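Local coordinates for concanavalin A-like lectin protein kinase family protein (Theobroma cacao, PDB 6CTH) that probably phosphorylates serine or threonine residues of other proteins as a receptor-type protein kinase, its kinase domain holding an inhibitor and a magnesium ion here, at residues 117-122 with 285-290; 175-180 with 187-192; 240-245 with 262-267; 269-274 with 294-299. All blocks are in the same frame, centred on the assembly; numbering follows the deposited sequence.

Contact 1 of 4, residues 117-122 with 285-290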
loop_
_atom_site.group_PDB
_atom_site.type_symbol
_atom_site.label_atom_id
_atom_site.label_comp_id
_atom_site.label_asym_id
_atom_site.label_seq_id
_atom_site.Cartn_x
_atom_site.Cartn_y
_atom_site.Cartn_z
ATOM N N ARG A 117 9.751 8.887 -6.089
ATOM C CA ARG A 117 9.309 9.681 -4.948
ATOM C C ARG A 117 8.254 8.924 -4.137
ATOM O O ARG A 117 8.286 8.918 -2.915
ATOM C CB ARG A 117 8.751 11.020 -5.420
ATOM C CG ARG A 117 8.775 12.107 -4.361
ATOM C CD ARG A 117 7.550 12.997 -4.465
ATOM N NE ARG A 117 7.594 13.856 -5.640
ATOM C CZ ARG A 117 6.538 14.150 -6.390
ATOM N NH1 ARG A 117 6.672 14.943 -7.441
ATOM N NH2 ARG A 117 5.351 13.650 -6.090
ATOM N N ILE A 118 7.324 8.277 -4.834
ATOM C CA ILE A 118 6.287 7.499 -4.192
ATOM C C ILE A 118 6.883 6.365 -3.364
ATOM O O ILE A 118 6.433 6.110 -2.250
ATOM C CB ILE A 118 5.249 6.972 -5.223
ATOM C CG1 ILE A 118 4.355 8.140 -5.724
ATOM C CG2 ILE A 118 4.388 5.859 -4.628
ATOM C CD1 ILE A 118 3.538 7.855 -6.963
ATOM N N VAL A 119 7.879 5.670 -3.886
ATOM C CA VAL A 119 8.488 4.573 -3.146
ATOM C C VAL A 119 9.134 5.152 -1.880
ATOM O O VAL A 119 9.004 4.564 -0.806
ATOM C CB VAL A 119 9.530 3.825 -3.989
ATOM C CG1 VAL A 119 10.338 2.845 -3.143
ATOM C CG2 VAL A 119 8.838 3.106 -5.119
ATOM N N LYS A 120 9.827 6.273 -2.012
ATOM C CA LYS A 120 10.459 6.926 -0.806
ATOM C C LYS A 120 9.384 7.356 0.231
ATOM O O LYS A 120 9.597 7.213 1.444
ATOM C CB LYS A 120 11.313 8.106 -1.238
ATOM C CG LYS A 120 12.613 7.711 -1.914
ATOM C CD LYS A 120 13.340 8.947 -2.380
ATOM C CE LYS A 120 14.668 8.589 -2.932
ATOM N NZ LYS A 120 15.344 9.846 -3.384
ATOM N N ASP A 121 8.243 7.834 -0.259
ATOM C CA ASP A 121 7.082 8.230 0.583
ATOM C C ASP A 121 6.565 7.029 1.349
ATOM O O ASP A 121 6.353 7.086 2.543
ATOM C CB ASP A 121 5.887 8.809 -0.213
ATOM C CG ASP A 121 6.095 10.237 -0.748
ATOM O OD1 ASP A 121 7.041 10.934 -0.316
ATOM O OD2 ASP A 121 5.256 10.670 -1.591
ATOM N N LEU A 122 6.376 5.914 0.635
ATOM C CA LEU A 122 5.934 4.682 1.264
ATOM C C LEU A 122 6.970 4.206 2.282
ATOM O O LEU A 122 6.570 3.766 3.384
ATOM C CB LEU A 122 5.659 3.585 0.194
ATOM C CG LEU A 122 5.241 2.233 0.751
ATOM C CD1 LEU A 122 3.962 2.309 1.501
ATOM C CD2 LEU A 122 5.121 1.275 -0.442
ATOM N N GLN A 285 18.235 4.345 3.257
ATOM C CA GLN A 285 19.644 4.706 3.046
ATOM C C GLN A 285 20.083 4.300 1.614
ATOM O O GLN A 285 20.719 5.088 0.903
ATOM C CB GLN A 285 20.574 4.007 4.077
ATOM C CG GLN A 285 20.398 4.346 5.551
ATOM C CD GLN A 285 21.052 3.271 6.504
ATOM O OE1 GLN A 285 20.631 3.066 7.656
ATOM N NE2 GLN A 285 22.110 2.582 5.998
ATOM N N VAL A 286 19.718 3.085 1.183
ATOM C CA VAL A 286 20.099 2.592 -0.144
ATOM C C VAL A 286 19.414 3.374 -1.269
ATOM O O VAL A 286 20.061 3.718 -2.276
ATOM C CB VAL A 286 19.867 1.085 -0.273
ATOM C CG1 VAL A 286 20.124 0.596 -1.695
ATOM C CG2 VAL A 286 20.752 0.345 0.712
ATOM N N LEU A 287 18.102 3.615 -1.132
ATOM C CA LEU A 287 17.361 4.430 -2.091
ATOM C C LEU A 287 17.929 5.844 -2.278
ATOM O O LEU A 287 17.817 6.410 -3.394
ATOM C CB LEU A 287 15.856 4.548 -1.685
ATOM C CG LEU A 287 15.101 3.227 -1.875
ATOM C CD1 LEU A 287 13.730 3.348 -1.256
ATOM C CD2 LEU A 287 15.019 2.703 -3.321
ATOM N N ASN A 288 18.508 6.402 -1.210
ATOM C CA ASN A 288 19.144 7.729 -1.254
ATOM C C ASN A 288 20.634 7.666 -1.517
ATOM O O ASN A 288 21.329 8.679 -1.347
ATOM C CB ASN A 288 18.866 8.488 0.046
ATOM C CG ASN A 288 17.414 8.849 0.186
ATOM O OD1 ASN A 288 16.639 8.147 0.840
ATOM N ND2 ASN A 288 17.008 9.891 -0.505
ATOM N N PHE A 289 21.149 6.491 -1.869
ATOM C CA PHE A 289 22.546 6.310 -2.245
ATOM C C PHE A 289 23.489 6.752 -1.127
ATOM O O PHE A 289 24.588 7.257 -1.399
ATOM C CB PHE A 289 22.832 7.052 -3.553
ATOM C CG PHE A 289 21.971 6.601 -4.699
ATOM C CD1 PHE A 289 22.208 5.372 -5.312
ATOM C CD2 PHE A 289 20.928 7.402 -5.160
ATOM C CE1 PHE A 289 21.405 4.939 -6.369
ATOM C CE2 PHE A 289 20.121 6.982 -6.203
ATOM C CZ PHE A 289 20.357 5.751 -6.802
ATOM N N GLU A 290 23.065 6.536 0.116
ATOM C CA GLU A 290 23.868 6.784 1.301
ATOM C C GLU A 290 24.482 5.487 1.841
ATOM O O GLU A 290 25.264 5.519 2.812
ATOM C CB GLU A 290 23.012 7.479 2.384
ATOM C CG GLU A 290 22.481 8.845 1.969
ATOM C CD GLU A 290 21.622 9.553 3.040
ATOM O OE1 GLU A 290 21.879 9.425 4.262
ATOM O OE2 GLU A 290 20.695 10.294 2.670
HETATM O O HOH W 1 17.932 8.959 -4.344
#
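Two side chains reach across from helix 112-132, and their first torsions set the contact: Val119 holds CG1 anti to its backbone nitrogen (chi1 170°), toward Leu287, whereas Lys120 turns CG away from its own carbonyl carbon (chi1 -73°) and then runs fully extended, its ammonium group arriving at the last turn of helix 280-287. The apolar half is small. CG1 of Val119 meets CD1 of Leu287 at 3.9 Å, the two side chains standing roughly at right angles, so that a single methyl of each does the touching. Beside this, CE of Lys120 lies 3.9 Å from O of Leu287, and the end of the chain also passes the side-chain amide of Asn288, the first residue beyond the helix. A water completes the polar half: it accepts a hydrogen bond from Lys120 NZ at 2.9 Å and donates one to Leu287 O at 2.7 Å. That carbonyl also pairs with the hydroxyl of Tyr116, one turn before Lys120. Helix 280-287 finishes in a Schellman motif with Phe289 as the C-prime residue, closed by Glu290 N to Gln285 O at 2.9 Å and Phe289 N to Val286 O at 3.0 Å. The contact thereby joins two helices of the kinase C-lobe, with the valine and leucine facing its interior and the lysine at the more exposed side. A positive ammonium group set close to a helix C-terminus, where carbonyl groups gather, is probably favourable electrostatically, and the bridging water links it to the Leu287 carbonyl, with which it does not pair directly.

Contact 2 of 4, residues 175-180 with 187-192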
loop_
_atom_site.group_PDB
_atom_site.type_symbol
_atom_site.label_atom_id
_atom_site.label_comp_id
_atom_site.label_asym_id
_atom_site.label_seq_id
_atom_site.Cartn_x
_atom_site.Cartn_y
_atom_site.Cartn_z
ATOM N N THR A 175 -2.546 -13.597 16.174
ATOM C CA THR A 175 -3.482 -13.007 15.216
ATOM C C THR A 175 -3.928 -14.086 14.231
ATOM O O THR A 175 -3.209 -15.063 13.993
ATOM C CB THR A 175 -2.837 -11.853 14.401
ATOM O OG1 THR A 175 -1.659 -12.329 13.724
ATOM C CG2 THR A 175 -2.460 -10.693 15.302
ATOM N N LEU A 176 -5.111 -13.903 13.667
ATOM C CA LEU A 176 -5.555 -14.726 12.551
ATOM C C LEU A 176 -4.718 -14.457 11.333
ATOM O O LEU A 176 -4.524 -13.299 10.967
ATOM C CB LEU A 176 -7.005 -14.398 12.149
ATOM C CG LEU A 176 -8.087 -15.126 12.899
ATOM C CD1 LEU A 176 -7.873 -15.025 14.415
ATOM C CD2 LEU A 176 -9.449 -14.578 12.485
ATOM N N LEU A 177 -4.358 -15.520 10.611
ATOM C CA LEU A 177 -3.640 -15.388 9.353
ATOM C C LEU A 177 -4.543 -14.707 8.334
ATOM O O LEU A 177 -5.622 -15.183 8.067
ATOM C CB LEU A 177 -3.194 -16.750 8.832
ATOM C CG LEU A 177 -2.565 -16.749 7.446
ATOM C CD1 LEU A 177 -1.347 -15.861 7.383
ATOM C CD2 LEU A 177 -2.308 -18.184 6.965
ATOM N N ALA A 178 -4.091 -13.570 7.799
ATOM C CA ALA A 178 -4.877 -12.766 6.864
ATOM C C ALA A 178 -3.923 -11.903 6.089
ATOM O O ALA A 178 -2.852 -11.577 6.565
ATOM C CB ALA A 178 -5.891 -11.911 7.618
ATOM N N GLY A 179 -4.348 -11.497 4.911
ATOM C CA GLY A 179 -3.598 -10.576 4.112
ATOM C C GLY A 179 -4.037 -10.659 2.681
ATOM O O GLY A 179 -5.038 -11.300 2.357
ATOM N N THR A 180 -3.273 -10.055 1.807
ATOM C CA THR A 180 -3.624 -10.060 0.395
ATOM C C THR A 180 -2.644 -10.984 -0.386
ATOM O O THR A 180 -1.433 -10.765 -0.436
ATOM C CB THR A 180 -3.668 -8.656 -0.174
ATOM O OG1 THR A 180 -4.653 -7.891 0.548
ATOM C CG2 THR A 180 -4.067 -8.705 -1.656
ATOM N N GLU A 187 6.761 -17.075 5.008
ATOM C CA GLU A 187 6.617 -17.439 6.395
ATOM C C GLU A 187 5.221 -17.090 6.979
ATOM O O GLU A 187 4.821 -17.702 7.952
ATOM C CB GLU A 187 7.771 -16.909 7.269
ATOM C CG GLU A 187 7.706 -15.411 7.585
ATOM C CD GLU A 187 8.259 -14.507 6.504
ATOM O OE1 GLU A 187 8.718 -15.014 5.409
ATOM O OE2 GLU A 187 8.255 -13.258 6.768
ATOM N N CYS A 188 4.483 -16.142 6.388
ATOM C CA CYS A 188 3.081 -15.917 6.802
ATOM C C CYS A 188 2.295 -17.179 6.674
ATOM O O CYS A 188 1.533 -17.522 7.585
ATOM C CB CYS A 188 2.348 -14.894 5.934
ATOM S SG CYS A 188 2.952 -13.204 6.122
ATOM N N LEU A 189 2.424 -17.856 5.534
ATOM C CA LEU A 189 1.611 -19.043 5.332
ATOM C C LEU A 189 2.125 -20.251 6.083
ATOM O O LEU A 189 1.329 -21.141 6.423
ATOM C CB LEU A 189 1.528 -19.434 3.860
ATOM C CG LEU A 189 0.874 -18.488 2.875
ATOM C CD1 LEU A 189 0.602 -19.285 1.598
ATOM C CD2 LEU A 189 -0.402 -17.826 3.421
ATOM N N SER A 190 3.435 -20.341 6.281
ATOM C CA SER A 190 4.013 -21.497 6.977
ATOM C C SER A 190 3.887 -21.416 8.482
ATOM O O SER A 190 3.648 -22.442 9.108
ATOM C CB SER A 190 5.481 -21.759 6.579
ATOM O OG SER A 190 6.325 -20.654 6.786
ATOM N N SER A 191 4.101 -20.217 9.054
ATOM C CA SER A 191 4.087 -20.016 10.485
ATOM C C SER A 191 2.968 -19.141 10.992
ATOM O O SER A 191 2.651 -19.209 12.167
ATOM C CB SER A 191 5.433 -19.384 10.928
ATOM O OG SER A 191 5.493 -18.011 10.567
ATOM N N GLY A 192 2.405 -18.275 10.148
ATOM C CA GLY A 192 1.380 -17.352 10.585
ATOM C C GLY A 192 1.900 -16.069 11.199
ATOM O O GLY A 192 1.123 -15.200 11.529
#
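Leu177 points from the kinase activation segment at the short helix 186-191, which starts in the Ala-Pro-Glu motif that closes that segment and includes its glutamate, Glu187. The leucine carries nearly the whole contact. With CG anti to its backbone nitrogen (chi1 174°), it spreads its two methyl branches over one side of the helix. CD1 comes down on the backbone of Cys188, 3.3 Å from O and 4.1 Å from CB of that residue, and the same methyl reaches toward Gly192, whose CA is 4.5 Å away. CD2 takes the other partner, meeting CD2 of Leu189 at 4.0 Å. The side chain of Leu189 starts out away from the loop but its end comes nearer; the two leucines cross at about a right angle and touch by one methyl each. This is a surface contact of apolar groups, although one leucine methyl rests on a carbonyl oxygen. Met184 also touches Leu177, in the loop between the two segments. Around it the same stretches reach catalytic-loop positions: Thr180 OG1 hydrogen bonds to Asp141, a magnesium ligand, and to Lys143, while Glu187 forms a salt bridge with Arg277, an ion pair familiar from protein kinases. The leucine itself stays about 13 Å from the magnesium ion. Within the helix, O of Glu187 in the first turn is gripped from opposite faces of its carbonyl plane, by Ser191 N at 2.8 Å and by Ser191 OG at 2.7 Å, the hydroxyl standing 37° out of that plane.

Contact 3 of 4, residues 240-245 with 262-267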
loop_
_atom_site.group_PDB
_atom_site.type_symbol
_atom_site.label_atom_id
_atom_site.label_comp_id
_atom_site.label_asym_id
_atom_site.label_seq_id
_atom_site.Cartn_x
_atom_site.Cartn_y
_atom_site.Cartn_z
ATOM N N GLU A 240 21.465 -10.043 -15.970
ATOM C CA GLU A 240 21.828 -8.616 -16.214
ATOM C C GLU A 240 20.894 -7.873 -17.186
ATOM O O GLU A 240 21.349 -7.121 -18.042
ATOM C CB GLU A 240 23.309 -8.474 -16.636
ATOM C CG GLU A 240 24.333 -8.871 -15.574
ATOM C CD GLU A 240 24.651 -10.369 -15.541
ATOM O OE1 GLU A 240 24.024 -11.137 -16.320
ATOM O OE2 GLU A 240 25.525 -10.785 -14.741
ATOM N N ARG A 241 19.587 -8.096 -17.016
ATOM C CA ARG A 241 18.527 -7.499 -17.824
ATOM C C ARG A 241 17.628 -6.552 -16.994
ATOM O O ARG A 241 16.423 -6.497 -17.190
ATOM C CB ARG A 241 17.649 -8.608 -18.400
ATOM C CG ARG A 241 18.351 -9.628 -19.300
ATOM C CD ARG A 241 19.308 -9.014 -20.331
ATOM N NE ARG A 241 18.592 -8.240 -21.367
ATOM C CZ ARG A 241 19.181 -7.505 -22.320
ATOM N NH1 ARG A 241 20.513 -7.412 -22.400
ATOM N NH2 ARG A 241 18.430 -6.851 -23.197
ATOM N N ILE A 242 18.224 -5.783 -16.101
ATOM C CA ILE A 242 17.435 -4.839 -15.277
ATOM C C ILE A 242 16.634 -3.869 -16.147
ATOM O O ILE A 242 15.446 -3.663 -15.913
ATOM C CB ILE A 242 18.302 -4.153 -14.228
ATOM C CG1 ILE A 242 18.669 -5.197 -13.170
ATOM C CG2 ILE A 242 17.549 -2.993 -13.583
ATOM C CD1 ILE A 242 19.467 -4.675 -11.998
ATOM N N LEU A 243 17.203 -3.416 -17.248
ATOM C CA LEU A 243 16.498 -2.463 -18.095
ATOM C C LEU A 243 15.171 -3.027 -18.584
ATOM O O LEU A 243 14.203 -2.294 -18.715
ATOM C CB LEU A 243 17.357 -2.029 -19.276
ATOM C CG LEU A 243 18.565 -1.151 -18.978
ATOM C CD1 LEU A 243 19.058 -0.516 -20.265
ATOM C CD2 LEU A 243 18.218 -0.077 -17.963
ATOM N N ASP A 244 15.133 -4.313 -18.895
ATOM C CA ASP A 244 13.875 -4.960 -19.331
ATOM C C ASP A 244 12.723 -4.898 -18.307
ATOM O O ASP A 244 11.562 -5.116 -18.674
ATOM C CB ASP A 244 14.106 -6.446 -19.656
ATOM C CG ASP A 244 14.849 -6.663 -20.957
ATOM O OD1 ASP A 244 14.260 -6.383 -22.022
ATOM O OD2 ASP A 244 16.010 -7.137 -20.919
ATOM N N ILE A 245 13.056 -4.697 -17.044
ATOM C CA ILE A 245 12.066 -4.593 -15.985
ATOM C C ILE A 245 11.163 -3.363 -16.069
ATOM O O ILE A 245 9.990 -3.419 -15.741
ATOM C CB ILE A 245 12.743 -4.603 -14.609
ATOM C CG1 ILE A 245 13.615 -5.841 -14.466
ATOM C CG2 ILE A 245 11.704 -4.548 -13.505
ATOM C CD1 ILE A 245 12.837 -7.126 -14.555
ATOM N N LEU A 262 16.069 0.713 -7.332
ATOM C CA LEU A 262 14.695 0.306 -7.002
ATOM C C LEU A 262 14.503 -1.176 -7.154
ATOM O O LEU A 262 13.940 -1.808 -6.278
ATOM C CB LEU A 262 13.660 1.087 -7.818
ATOM C CG LEU A 262 12.182 0.832 -7.469
ATOM C CD1 LEU A 262 11.894 1.083 -6.002
ATOM C CD2 LEU A 262 11.264 1.715 -8.296
ATOM N N VAL A 263 14.986 -1.752 -8.260
ATOM C CA VAL A 263 14.842 -3.185 -8.468
ATOM C C VAL A 263 15.603 -3.986 -7.439
ATOM O O VAL A 263 15.075 -4.938 -6.906
ATOM C CB VAL A 263 15.273 -3.589 -9.912
ATOM C CG1 VAL A 263 15.403 -5.090 -10.056
ATOM C CG2 VAL A 263 14.258 -3.075 -10.919
ATOM N N MET A 264 16.861 -3.632 -7.170
ATOM C CA MET A 264 17.630 -4.408 -6.212
ATOM C C MET A 264 17.081 -4.284 -4.781
ATOM O O MET A 264 17.067 -5.260 -4.029
ATOM C CB MET A 264 19.156 -4.108 -6.307
ATOM C CG MET A 264 19.833 -4.752 -7.551
ATOM S SD MET A 264 21.454 -3.979 -7.632
ATOM C CE MET A 264 22.331 -5.124 -6.571
ATOM N N VAL A 265 16.627 -3.094 -4.401
ATOM C CA VAL A 265 15.935 -2.896 -3.115
ATOM C C VAL A 265 14.669 -3.753 -3.078
ATOM O O VAL A 265 14.415 -4.428 -2.098
ATOM C CB VAL A 265 15.611 -1.400 -2.908
ATOM C CG1 VAL A 265 14.517 -1.181 -1.878
ATOM C CG2 VAL A 265 16.899 -0.648 -2.566
ATOM N N GLY A 266 13.898 -3.742 -4.149
ATOM C CA GLY A 266 12.694 -4.568 -4.188
ATOM C C GLY A 266 12.943 -6.050 -3.959
ATOM O O GLY A 266 12.246 -6.710 -3.191
ATOM N N LEU A 267 13.955 -6.598 -4.645
ATOM C CA LEU A 267 14.274 -8.027 -4.475
ATOM C C LEU A 267 14.781 -8.337 -3.075
ATOM O O LEU A 267 14.456 -9.349 -2.497
ATOM C CB LEU A 267 15.302 -8.450 -5.562
ATOM C CG LEU A 267 14.847 -8.326 -7.019
ATOM C CD1 LEU A 267 16.033 -8.582 -7.924
ATOM C CD2 LEU A 267 13.703 -9.295 -7.265
#
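Ile242 and Ile245 pack against Val263 and Met264 in a buried apolar contact of the kinase C-lobe, where the chain that leaves helix 229-238 folds over the side of helix 256-269. Every touch between the two segments is made by aliphatic groups. Val263 lies at the centre: its CG2, placed anti to its own carbonyl carbon, is shared by both isoleucines. Ile245 brings CG2 to within 3.9 Å of that methyl, a branch it holds anti to its backbone nitrogen, and the two side chains meet at a slant. From one turn earlier, Ile242 adds its own CG2 at 4.2 Å from Val263 CG2. Its longer branch reaches in toward the helix, where CD1 ends 4.5 Å from CG of Met264, a looser touch. The isoleucines can face the helix together because residues 242-245 coil with helical backbone angles, which turns positions three apart to one side; Ile245 N bonds to Ile242 O at 2.8 Å. On the outer side of this coil Arg241 and Asp244 form a salt bridge, NE to OD2 at 2.8 Å, in which the carboxylate oxygen is met nearly end-on while lying 25° out of the guanidinium plane. That pair links the residue just before the coil to its third residue. Helix 229-238 closes the core from another direction, with Trp232 and Ser236 against Ile245, Tyr237 against Ile242 and Val233 against Val263, while other flanks of helix 256-269 go to its helical neighbours: Leu262 to helices 112-132 and 196-212, and Val265 to helix 280-287.

Contact 4 of 4, residues 269-274 with 294-299. With ACT (acetate ion), chain D.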
loop_
_atom_site.group_PDB
_atom_site.type_symbol
_atom_site.label_atom_id
_atom_site.label_comp_id
_atom_site.label_asym_id
_atom_site.label_seq_id
_atom_site.Cartn_x
_atom_site.Cartn_y
_atom_site.Cartn_z
ATOM N N CYS A 269 14.072 -6.821 -0.337
ATOM C CA CYS A 269 12.900 -6.733 0.521
ATOM C C CYS A 269 12.042 -7.966 0.335
ATOM O O CYS A 269 11.523 -8.493 1.293
ATOM C CB CYS A 269 12.092 -5.466 0.219
ATOM S SG CYS A 269 12.922 -3.982 0.844
ATOM N N ALA A 270 11.971 -8.458 -0.904
ATOM C CA ALA A 270 11.172 -9.625 -1.214
ATOM C C ALA A 270 11.911 -10.944 -1.089
ATOM O O ALA A 270 11.469 -11.970 -1.647
ATOM C CB ALA A 270 10.539 -9.463 -2.594
ATOM N N HIS A 271 12.990 -10.976 -0.323
ATOM C CA HIS A 271 13.741 -12.210 -0.166
ATOM C C HIS A 271 12.876 -13.291 0.466
ATOM O O HIS A 271 12.212 -13.031 1.460
ATOM C CB HIS A 271 14.919 -11.945 0.769
ATOM C CG HIS A 271 16.218 -12.500 0.284
ATOM N ND1 HIS A 271 16.451 -13.851 0.163
ATOM C CD2 HIS A 271 17.357 -11.883 -0.104
ATOM C CE1 HIS A 271 17.677 -14.044 -0.286
ATOM N NE2 HIS A 271 18.248 -12.866 -0.457
ATOM N N PRO A 272 12.893 -14.510 -0.081
ATOM C CA PRO A 272 12.115 -15.572 0.540
ATOM C C PRO A 272 12.441 -15.817 2.004
ATOM O O PRO A 272 11.532 -16.093 2.793
ATOM C CB PRO A 272 12.448 -16.823 -0.323
ATOM C CG PRO A 272 12.778 -16.224 -1.643
ATOM C CD PRO A 272 13.510 -14.953 -1.350
ATOM N N SER A 273 13.696 -15.632 2.384
ATOM C CA SER A 273 14.139 -15.855 3.768
ATOM C C SER A 273 14.017 -14.560 4.553
ATOM O O SER A 273 14.681 -13.577 4.235
ATOM C CB SER A 273 15.583 -16.300 3.846
ATOM O OG SER A 273 15.718 -17.311 2.943
ATOM N N HIS A 274 13.125 -14.544 5.528
ATOM C CA HIS A 274 12.879 -13.315 6.266
ATOM C C HIS A 274 14.122 -12.748 6.943
ATOM O O HIS A 274 14.251 -11.551 7.053
ATOM C CB HIS A 274 11.742 -13.478 7.282
ATOM C CG HIS A 274 12.062 -14.409 8.396
ATOM N ND1 HIS A 274 12.673 -13.983 9.556
ATOM C CD2 HIS A 274 11.857 -15.739 8.531
ATOM C CE1 HIS A 274 12.912 -15.033 10.328
ATOM N NE2 HIS A 274 12.399 -16.105 9.742
ATOM N N PRO A 294 22.528 -3.852 -2.106
ATOM C CA PRO A 294 22.682 -5.167 -1.480
ATOM C C PRO A 294 23.389 -6.160 -2.412
ATOM O O PRO A 294 23.232 -6.053 -3.620
ATOM C CB PRO A 294 21.242 -5.640 -1.297
ATOM C CG PRO A 294 20.516 -4.964 -2.400
ATOM C CD PRO A 294 21.127 -3.583 -2.469
ATOM N N ASN A 295 24.096 -7.115 -1.829
ATOM C CA ASN A 295 24.651 -8.263 -2.567
ATOM C C ASN A 295 23.570 -9.351 -2.633
ATOM O O ASN A 295 23.248 -9.996 -1.637
ATOM C CB ASN A 295 25.924 -8.809 -1.917
ATOM C CG ASN A 295 27.148 -7.956 -2.234
ATOM O OD1 ASN A 295 27.021 -6.844 -2.769
ATOM N ND2 ASN A 295 28.343 -8.460 -1.888
ATOM N N LEU A 296 23.007 -9.510 -3.804
ATOM C CA LEU A 296 21.933 -10.488 -4.017
ATOM C C LEU A 296 22.470 -11.637 -4.840
ATOM O O LEU A 296 23.250 -11.389 -5.722
ATOM C CB LEU A 296 20.813 -9.820 -4.760
ATOM C CG LEU A 296 20.124 -8.734 -3.938
ATOM C CD1 LEU A 296 19.060 -8.116 -4.803
ATOM C CD2 LEU A 296 19.490 -9.303 -2.666
ATOM N N PRO A 297 22.058 -12.882 -4.543
ATOM C CA PRO A 297 22.333 -13.947 -5.495
ATOM C C PRO A 297 21.573 -13.723 -6.803
ATOM O O PRO A 297 20.487 -13.124 -6.813
ATOM C CB PRO A 297 21.819 -15.188 -4.757
ATOM C CG PRO A 297 20.686 -14.645 -3.945
ATOM C CD PRO A 297 21.351 -13.422 -3.373
ATOM N N GLY A 298 22.136 -14.228 -7.902
ATOM C CA GLY A 298 21.499 -14.114 -9.206
ATOM C C GLY A 298 20.263 -14.975 -9.359
ATOM O O GLY A 298 19.383 -14.641 -10.129
ATOM N N SER A 299 20.166 -16.070 -8.614
ATOM C CA SER A 299 18.938 -16.878 -8.603
ATOM C C SER A 299 18.139 -16.677 -7.326
ATOM O O SER A 299 18.726 -16.653 -6.233
ATOM C CB SER A 299 19.264 -18.362 -8.732
ATOM O OG SER A 299 19.808 -18.596 -10.001
HETATM C C ACT D . 24.067 -7.039 1.790
HETATM O O ACT D . 23.811 -8.205 1.472
HETATM O OXT ACT D . 24.417 -6.209 0.942
HETATM C CH3 ACT D . 23.784 -6.601 3.191
#
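The imidazole of His271 is met obliquely by two side chains of the C-terminal tail: CD2 of Leu296 lies 4.2 Å from CD2 of the ring, and CD of Pro297 lies 4.3 Å from its NE2. Leu296 sends its end toward the ring with CG anti to its carbonyl carbon (chi1 -67°), whereas Pro297 already starts out toward the histidine from its backbone. The ring also stands edge-to-face with Trp234, whose NE1 hydrogen bonds to Pro297 O, and the tryptophan of helix 229-238 thereby holds both partners. In the C-lobe of the kinase fold this joins the loop after helix 256-269 to the tail that follows helix 280-287, the tail passing helices 229-238 and 256-269. The backbone oxygen of His271 accepts from Arg277 NE, which holds the His271 carbonyl, and Leu296 rests on Leu267 of helix 256-269. Just before Leu296 in the chain, an acetate ion, probably from the crystallisation liquor, is bound by Asn295 N, with a bond of 2.9 Å to OXT and a weak one of 3.5 Å to O.

How the contacts relate
All four contacts belong to the C-lobe, and contacts 1, 3 and 4 form a connected group built round helices 256-269 and 280-287. Contacts 1 and 3 have centres 15 Å apart and touch through Val286 and Leu287 on Val265 and through Val119 on Leu262; contacts 3 and 4, with centres 12 Å apart, meet where Met264 and Leu267 pack on the tail. Contact 2, in the activation segment, has its centre 28 Å from that of contact 1 but reaches contact 4 through Glu187 beside His274. Along the chain, contacts 2 and 3 fall between the two segments of contact 1, while contacts 1 and 4 interleave. Packing is thus linked from helix 112-132 through helices 256-269 and 280-287 to the C-terminal tail, with the activation segment at its border.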